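Local coordinates for protein Pab-dependent poly(a)-specific ribonuclease subunit PAN2 (Neurospora crassa, PDB 4CZW) that probably shortens the poly(A) tails of mRNA as the catalytic subunit of the PAN2-PAN3 deadenylation complex, releasing 5'-AMP, at residues Glu447-Lys452 with Ala473-Ser478; Asp494-Lys499 with Asn525-Lys530; Thr531-Leu536 with Arg556-Gln561. All blocks are in the same frame, centred on the assembly; numbering follows the deposited sequence.

Interaction 1 of 3, residues Glu447-Lys452 with Ala473-Ser478; sequences EFIRLK and AIARAS
Four backbone hydrogen bonds hold the antiparallel strands 441-451 and 471-481 together. Glu447 N gives its hydrogen to Arg476 O at 3.0 Å, and Glu447 O takes one from Ala475 N at 2.9 Å, nearly straight at 174°. Two residues on, Ile449 and Ala473 bond to each other in both directions, the bond from Ala473 N being the more bent at 137°. The register slips by one between Glu447 and Phe448, a beta bulge, and the second strand turns a corner at Ala475.

The apolar contacts form two groups. In the first, Ile449 straddles the neighbouring strand: its CG2 meets Ala475 CB at 3.6 Å, while CD1 reaches back to Ala473 CB. Its CG1 sits in the crowded position between backbone N and carbonyl carbon (chi1 52°), which sends the two branches to different alanines. Leu451 CD1 closes on the Ala473 methyl, CB, at 3.7 Å. An alanine in place of Ile449 would probably loosen this packing, since both branches that touch Ala473 and Ala475 would go. Apart from these, the Phe448 ring and the end of Ile474 lie alongside each other, Phe448 CE1 to Ile474 CD1 at 3.5 Å, next to helix 551-558.

Glu447 and Arg476 touch through their CB atoms at 4.1 Å, but the extended Arg476 chain carries its guanidinium to Asp603 and Asp493. Glu447 OE2 stays 5.4 Å from Arg476 NH1, near enough that the positive charge would probably help keep the carboxylate ionised, as suits its inferred role beside Asp445 in binding the catalytic metal ions.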
# COMPACT_ATOMS: atom_id res chain seq x y z
N GLU A 447 1.07 -11.25 21.06
CA GLU A 447 0.86 -12.70 21.10
C GLU A 447 0.33 -13.19 19.75
O GLU A 447 -0.47 -12.51 19.12
CB GLU A 447 -0.10 -13.08 22.23
CG GLU A 447 0.33 -12.61 23.61
CD GLU A 447 1.60 -13.28 24.10
OE1 GLU A 447 1.97 -14.35 23.56
OE2 GLU A 447 2.24 -12.74 25.03
N PHE A 448 0.78 -14.36 19.33
CA PHE A 448 0.43 -14.88 18.01
C PHE A 448 -0.56 -16.04 18.07
O PHE A 448 -0.69 -16.71 19.09
CB PHE A 448 1.69 -15.34 17.25
CG PHE A 448 2.68 -14.24 16.97
CD1 PHE A 448 2.32 -12.91 17.09
CD2 PHE A 448 3.96 -14.55 16.56
CE1 PHE A 448 3.24 -11.91 16.82
CE2 PHE A 448 4.88 -13.56 16.29
CZ PHE A 448 4.52 -12.23 16.43
N ILE A 449 -1.24 -16.27 16.95
CA ILE A 449 -2.03 -17.48 16.75
C ILE A 449 -1.78 -18.01 15.35
O ILE A 449 -1.22 -17.30 14.51
CB ILE A 449 -3.54 -17.24 16.96
CG1 ILE A 449 -4.03 -16.06 16.11
CG2 ILE A 449 -3.86 -17.01 18.43
CD1 ILE A 449 -4.66 -16.47 14.80
N ARG A 450 -2.18 -19.25 15.09
CA ARG A 450 -1.96 -19.86 13.79
C ARG A 450 -3.19 -19.75 12.89
O ARG A 450 -4.31 -19.95 13.34
CB ARG A 450 -1.56 -21.33 13.95
CG ARG A 450 -0.29 -21.55 14.75
CD ARG A 450 0.76 -22.27 13.91
NE ARG A 450 1.81 -22.85 14.74
CZ ARG A 450 1.79 -24.09 15.20
NH1 ARG A 450 0.77 -24.89 14.92
NH2 ARG A 450 2.79 -24.55 15.95
N LEU A 451 -2.96 -19.44 11.62
CA LEU A 451 -4.04 -19.35 10.64
C LEU A 451 -3.93 -20.47 9.60
O LEU A 451 -2.94 -21.20 9.57
CB LEU A 451 -4.04 -17.99 9.95
CG LEU A 451 -4.47 -16.79 10.80
CD1 LEU A 451 -4.46 -15.52 9.97
CD2 LEU A 451 -5.85 -17.04 11.39
N LYS A 452 -4.95 -20.58 8.76
CA LYS A 452 -4.98 -21.62 7.73
C LYS A 452 -4.11 -21.24 6.54
O LYS A 452 -3.09 -21.87 6.28
CB LYS A 452 -6.42 -21.87 7.28
CG LYS A 452 -6.57 -23.00 6.27
CD LYS A 452 -8.03 -23.22 5.90
CE LYS A 452 -8.18 -24.37 4.93
NZ LYS A 452 -9.61 -24.61 4.56
N ALA A 473 -0.79 -14.42 13.10
CA ALA A 473 -1.61 -13.21 13.18
C ALA A 473 -1.67 -12.70 14.61
O ALA A 473 -1.67 -13.48 15.56
CB ALA A 473 -3.01 -13.49 12.66
N ILE A 474 -1.71 -11.38 14.76
CA ILE A 474 -1.79 -10.76 16.07
C ILE A 474 -3.12 -11.08 16.75
O ILE A 474 -4.19 -10.82 16.20
CB ILE A 474 -1.63 -9.23 15.99
CG1 ILE A 474 -0.32 -8.86 15.29
CG2 ILE A 474 -1.69 -8.61 17.38
CD1 ILE A 474 0.91 -9.38 16.00
N ALA A 475 -3.04 -11.68 17.94
CA ALA A 475 -4.23 -12.00 18.71
C ALA A 475 -4.35 -11.07 19.91
O ALA A 475 -5.44 -10.88 20.46
CB ALA A 475 -4.20 -13.45 19.16
N ARG A 476 -3.22 -10.50 20.31
CA ARG A 476 -3.18 -9.57 21.44
C ARG A 476 -2.00 -8.62 21.30
O ARG A 476 -0.90 -9.03 20.96
CB ARG A 476 -3.10 -10.34 22.76
CG ARG A 476 -3.04 -9.45 23.99
CD ARG A 476 -2.77 -10.26 25.25
NE ARG A 476 -2.67 -9.40 26.43
CZ ARG A 476 -2.33 -9.84 27.64
NH1 ARG A 476 -2.07 -11.12 27.83
NH2 ARG A 476 -2.26 -8.99 28.65
N ALA A 477 -2.25 -7.34 21.56
CA ALA A 477 -1.20 -6.33 21.48
C ALA A 477 -1.17 -5.48 22.75
O ALA A 477 -2.13 -4.78 23.05
CB ALA A 477 -1.39 -5.45 20.26
N SER A 478 -0.07 -5.56 23.48
CA SER A 478 0.07 -4.81 24.73
C SER A 478 1.14 -3.73 24.62
O SER A 478 2.29 -4.02 24.32
CB SER A 478 0.41 -5.76 25.88
OG SER A 478 -0.58 -6.76 26.02

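Interaction 2 of 3, residues Asp494-Lys499 with Asn525-Lys530; sequences DYIHIK and NLVSPK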
# COMPACT_ATOMS: atom_id res chain seq x y z
N ASP A 494 -5.15 -4.59 23.66
CA ASP A 494 -6.22 -4.98 22.75
C ASP A 494 -6.13 -6.44 22.33
O ASP A 494 -5.06 -6.92 21.94
CB ASP A 494 -6.21 -4.09 21.51
CG ASP A 494 -6.46 -2.63 21.84
OD1 ASP A 494 -7.10 -2.35 22.87
OD2 ASP A 494 -6.02 -1.76 21.05
N TYR A 495 -7.26 -7.13 22.41
CA TYR A 495 -7.39 -8.45 21.82
C TYR A 495 -8.05 -8.30 20.46
O TYR A 495 -8.91 -7.43 20.27
CB TYR A 495 -8.20 -9.38 22.72
CG TYR A 495 -7.43 -9.88 23.94
CD1 TYR A 495 -7.05 -9.00 24.94
CD2 TYR A 495 -7.11 -11.22 24.08
CE1 TYR A 495 -6.36 -9.45 26.05
CE2 TYR A 495 -6.42 -11.68 25.18
CZ TYR A 495 -6.05 -10.79 26.17
OH TYR A 495 -5.36 -11.24 27.27
N ILE A 496 -7.66 -9.13 19.50
CA ILE A 496 -8.09 -8.94 18.12
C ILE A 496 -9.23 -9.86 17.71
O ILE A 496 -9.10 -11.09 17.78
CB ILE A 496 -6.92 -9.14 17.14
CG1 ILE A 496 -5.71 -8.31 17.57
CG2 ILE A 496 -7.34 -8.79 15.72
CD1 ILE A 496 -6.01 -6.84 17.72
N HIS A 497 -10.34 -9.27 17.29
CA HIS A 497 -11.43 -10.04 16.71
C HIS A 497 -11.03 -10.47 15.30
O HIS A 497 -11.24 -9.75 14.33
CB HIS A 497 -12.72 -9.22 16.67
CG HIS A 497 -13.91 -9.98 16.15
ND1 HIS A 497 -13.87 -11.33 15.90
CD2 HIS A 497 -15.16 -9.57 15.83
CE1 HIS A 497 -15.05 -11.73 15.45
NE2 HIS A 497 -15.85 -10.67 15.40
N ILE A 498 -10.44 -11.66 15.21
CA ILE A 498 -9.91 -12.16 13.95
C ILE A 498 -11.01 -12.78 13.09
O ILE A 498 -11.70 -13.71 13.52
CB ILE A 498 -8.80 -13.20 14.19
CG1 ILE A 498 -7.68 -12.56 15.01
CG2 ILE A 498 -8.28 -13.73 12.87
CD1 ILE A 498 -6.61 -13.53 15.44
N LYS A 499 -11.17 -12.25 11.88
CA LYS A 499 -12.21 -12.71 10.97
C LYS A 499 -11.72 -13.85 10.08
O LYS A 499 -12.32 -14.15 9.05
CB LYS A 499 -12.71 -11.55 10.11
CG LYS A 499 -13.39 -10.44 10.90
CD LYS A 499 -12.74 -9.09 10.65
CE LYS A 499 -12.85 -8.67 9.19
NZ LYS A 499 -12.26 -7.33 8.96
N ASN A 525 -10.79 -6.20 25.93
CA ASN A 525 -11.10 -5.10 25.02
C ASN A 525 -10.96 -5.58 23.59
O ASN A 525 -10.04 -5.18 22.87
CB ASN A 525 -10.19 -3.90 25.28
CG ASN A 525 -10.61 -2.67 24.50
OD1 ASN A 525 -11.79 -2.50 24.19
ND2 ASN A 525 -9.65 -1.82 24.18
N LEU A 526 -11.87 -6.46 23.17
CA LEU A 526 -11.81 -7.06 21.84
C LEU A 526 -12.15 -6.05 20.76
O LEU A 526 -13.24 -5.48 20.75
CB LEU A 526 -12.76 -8.26 21.76
CG LEU A 526 -12.58 -9.18 20.56
CD1 LEU A 526 -11.22 -9.84 20.59
CD2 LEU A 526 -13.68 -10.23 20.53
N VAL A 527 -11.21 -5.82 19.85
CA VAL A 527 -11.39 -4.83 18.79
C VAL A 527 -11.08 -5.42 17.41
O VAL A 527 -10.55 -6.53 17.30
CB VAL A 527 -10.51 -3.59 19.02
CG1 VAL A 527 -10.90 -2.89 20.31
CG2 VAL A 527 -9.04 -3.98 19.04
N SER A 528 -11.40 -4.66 16.37
CA SER A 528 -11.09 -5.06 15.00
C SER A 528 -9.60 -4.89 14.74
O SER A 528 -8.95 -4.07 15.37
CB SER A 528 -11.92 -4.24 14.01
OG SER A 528 -11.48 -2.89 13.97
N PRO A 529 -9.05 -5.69 13.80
CA PRO A 529 -7.62 -5.65 13.46
C PRO A 529 -7.10 -4.25 13.12
O PRO A 529 -6.04 -3.85 13.60
CB PRO A 529 -7.53 -6.57 12.24
CG PRO A 529 -8.64 -7.54 12.43
CD PRO A 529 -9.76 -6.75 13.06
N LYS A 530 -7.85 -3.52 12.30
CA LYS A 530 -7.43 -2.20 11.85
C LYS A 530 -7.52 -1.18 12.98
O LYS A 530 -6.76 -0.21 13.01
CB LYS A 530 -8.28 -1.75 10.66
CG LYS A 530 -7.88 -0.42 10.05
CD LYS A 530 -8.91 0.66 10.36
CE LYS A 530 -8.62 1.94 9.60
NZ LYS A 530 -9.69 2.95 9.78
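Asp494 opens the first segment with its OD1 2.9 Å from Asn525 ND2, the two side chains lying alongside each other with carboxylate and amide planes 71° apart. Its CB rests on Val527 CG2, and OD2 has its salt-bridge partner in Lys535 on the helix that follows. At Tyr495 the parallel pairing takes hold. A weak bond runs from its N to Asn525 O, whereas Tyr495 O receives Val527 N at 2.8 Å, almost along the C=O axis. The same oxygen lies close to Leu526 CA, and Tyr495 CB meets Leu526 CD1 at 3.7 Å.

Ile496 has its side chain on the other face, with Val527. It crosses Pro529 obliquely, and Ile496 CG2, anti to the backbone N, comes 3.8 Å from Pro529 CG. His497 gives the straightest bond of the contact, His497 N to Val527 O at 2.7 Å and 173°. Beside that amide, Leu526 CD1 lies 3.5 Å from His497 N, and the leucine CG meets His497 CB. His497 O lies 3.6 Å from Pro529 CD, and farther along the Lys499 chain comes only loosely near the same proline.

Strand 525-527 thus adds to strand 490-496 in parallel and passes into helix 529-541, with Ser528 as N-cap and Pro529 in the first turn: a strand running on into a helix that packs on the mixed sheet of the RNase H-like exonuclease domain.

Interaction 3 of 3, residues Thr531-Leu536 with Arg556-Gln561; sequences TAYKKL and RVINIQ
A Schellman motif closes helix 551-558, and it is this helix end that helix 529-541 meets through Tyr533. Asn559, with positive phi, is the C-prime residue; there Ile560 N bonds back to the last turn of the helix. Tyr533 extends its ring toward that helix end, with CG anti to the backbone N (chi1 -175°). Tyr533 OH donates to Asn559 O at 2.8 Å, in the carbonyl plane and onto a lone pair. The ring arrives edge first: Tyr533 CE2 lies 3.1 Å from Ile558 O, which sits in the plane of the ring at its rim, and CD2 touches Ile558 CG2.

Ile560 comes obliquely to the same ring, as does Ile558, and the ring also meets that of Tyr87 on helix 81-94. Ile560 CG1, anti to the backbone N, reaches Tyr533 OH at 3.5 Å, and Ile560 CB lies 4.1 Å from Tyr533 CE2. One turn along, Leu536 crosses Ile558 at about a right angle, so that Leu536 CD1 is 3.9 Å from both Ile558 CD1 and Ile558 CG2. Leu536 also packs on Ile444 and Val479 of the sheet.

A single buried tyrosine hydroxyl thus satisfies a carbonyl just past the helix end. Tyr533 of the exonuclease domain and, from the USP-like domain, His101 and Asn104, which bond the Asn559 side chain, all hold the turn that follows helix 551-558, the helix of the inferred metal ligand Asp554.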
# COMPACT_ATOMS: atom_id res chain seq x y z
N THR A 531 -8.43 -1.40 13.92
CA THR A 531 -8.59 -0.51 15.06
C THR A 531 -7.35 -0.52 15.94
O THR A 531 -6.85 0.53 16.35
CB THR A 531 -9.82 -0.89 15.91
OG1 THR A 531 -11.00 -0.84 15.10
CG2 THR A 531 -9.98 0.07 17.08
N ALA A 532 -6.85 -1.72 16.23
CA ALA A 532 -5.65 -1.87 17.05
C ALA A 532 -4.41 -1.41 16.29
O ALA A 532 -3.51 -0.80 16.86
CB ALA A 532 -5.49 -3.31 17.50
N TYR A 533 -4.38 -1.70 14.99
CA TYR A 533 -3.27 -1.30 14.14
C TYR A 533 -3.17 0.22 14.06
O TYR A 533 -2.08 0.78 14.03
CB TYR A 533 -3.42 -1.89 12.74
CG TYR A 533 -2.24 -1.62 11.82
CD1 TYR A 533 -2.17 -0.44 11.08
CD2 TYR A 533 -1.21 -2.53 11.69
CE1 TYR A 533 -1.10 -0.19 10.24
CE2 TYR A 533 -0.13 -2.29 10.86
CZ TYR A 533 -0.09 -1.11 10.14
OH TYR A 533 0.98 -0.87 9.30
N LYS A 534 -4.33 0.87 14.03
CA LYS A 534 -4.40 2.32 13.92
C LYS A 534 -3.68 3.00 15.07
O LYS A 534 -3.00 4.01 14.89
CB LYS A 534 -5.86 2.78 13.86
CG LYS A 534 -6.04 4.25 13.53
CD LYS A 534 -7.52 4.63 13.53
CE LYS A 534 -7.72 6.09 13.16
NZ LYS A 534 -7.30 6.38 11.76
N LYS A 535 -3.82 2.43 16.27
CA LYS A 535 -3.16 2.96 17.45
C LYS A 535 -1.64 2.90 17.30
O LYS A 535 -0.95 3.89 17.52
CB LYS A 535 -3.58 2.17 18.70
CG LYS A 535 -5.07 2.19 18.97
CD LYS A 535 -5.42 1.36 20.19
CE LYS A 535 -6.91 1.35 20.45
NZ LYS A 535 -7.26 0.51 21.63
N LEU A 536 -1.14 1.73 16.90
CA LEU A 536 0.29 1.53 16.73
C LEU A 536 0.84 2.41 15.61
O LEU A 536 1.94 2.94 15.72
CB LEU A 536 0.59 0.06 16.44
CG LEU A 536 0.08 -0.94 17.49
CD1 LEU A 536 0.50 -2.36 17.12
CD2 LEU A 536 0.58 -0.56 18.87
N ARG A 556 6.75 -7.61 12.04
CA ARG A 556 6.47 -8.34 10.81
C ARG A 556 5.04 -8.87 10.77
O ARG A 556 4.35 -8.75 9.76
CB ARG A 556 7.45 -9.50 10.64
CG ARG A 556 7.01 -10.54 9.63
CD ARG A 556 8.16 -11.44 9.23
NE ARG A 556 9.13 -10.75 8.39
CZ ARG A 556 9.05 -10.70 7.06
NH1 ARG A 556 8.06 -11.31 6.43
NH2 ARG A 556 9.98 -10.04 6.37
N VAL A 557 4.59 -9.44 11.89
CA VAL A 557 3.24 -9.98 11.98
C VAL A 557 2.23 -8.85 12.17
O VAL A 557 1.10 -8.92 11.69
CB VAL A 557 3.12 -11.00 13.13
CG1 VAL A 557 1.73 -11.60 13.18
CG2 VAL A 557 4.17 -12.09 12.96
N ILE A 558 2.64 -7.79 12.87
CA ILE A 558 1.84 -6.58 12.98
C ILE A 558 1.70 -5.94 11.59
O ILE A 558 0.72 -5.25 11.31
CB ILE A 558 2.47 -5.57 13.98
CG1 ILE A 558 2.41 -6.13 15.40
CG2 ILE A 558 1.76 -4.23 13.94
CD1 ILE A 558 3.04 -5.23 16.44
N ASN A 559 2.69 -6.22 10.74
CA ASN A 559 2.77 -5.66 9.38
C ASN A 559 2.96 -4.15 9.44
O ASN A 559 2.11 -3.39 8.97
CB ASN A 559 1.53 -6.02 8.56
CG ASN A 559 1.76 -5.88 7.06
OD1 ASN A 559 0.90 -6.24 6.26
ND2 ASN A 559 2.92 -5.37 6.68
N ILE A 560 4.08 -3.73 10.00
CA ILE A 560 4.40 -2.31 10.14
C ILE A 560 5.91 -2.11 10.03
O ILE A 560 6.69 -3.04 10.26
CB ILE A 560 3.88 -1.75 11.48
CG1 ILE A 560 3.73 -0.22 11.41
CG2 ILE A 560 4.78 -2.17 12.63
CD1 ILE A 560 3.12 0.38 12.64
N GLN A 561 6.32 -0.90 9.67
CA GLN A 561 7.74 -0.55 9.58
C GLN A 561 8.08 0.57 10.55
O GLN A 561 7.48 1.64 10.51
CB GLN A 561 8.10 -0.15 8.15
CG GLN A 561 8.04 -1.29 7.14
CD GLN A 561 9.25 -2.20 7.22
OE1 GLN A 561 10.28 -1.84 7.77
NE2 GLN A 561 9.12 -3.40 6.66

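In the fold
The three contacts lie within the exonuclease domain and meet around strand 471-481. Interactions 1 and 2, with centres 10 Å apart, join edge to edge: Ala477 N bonds to Asp494 O at 2.9 Å and Ile496 N to Ala475 O at 3.0 Å, extending the sheet from 441-451 to 525-527. Helix 529-541 links interaction 2 to interaction 3, through the salt bridge of Lys535 NZ with Asp494 OD2 at 2.7 Å and the packing of Ala532 on Ile496. Interaction 3 returns to interaction 1 through Val557 and Ile558, which lie against Phe448 and Ile474. Glu447 in interaction 1 and Asp554, its side chain about 4 Å from that of Ile558, are inferred ligands of the catalytic metals.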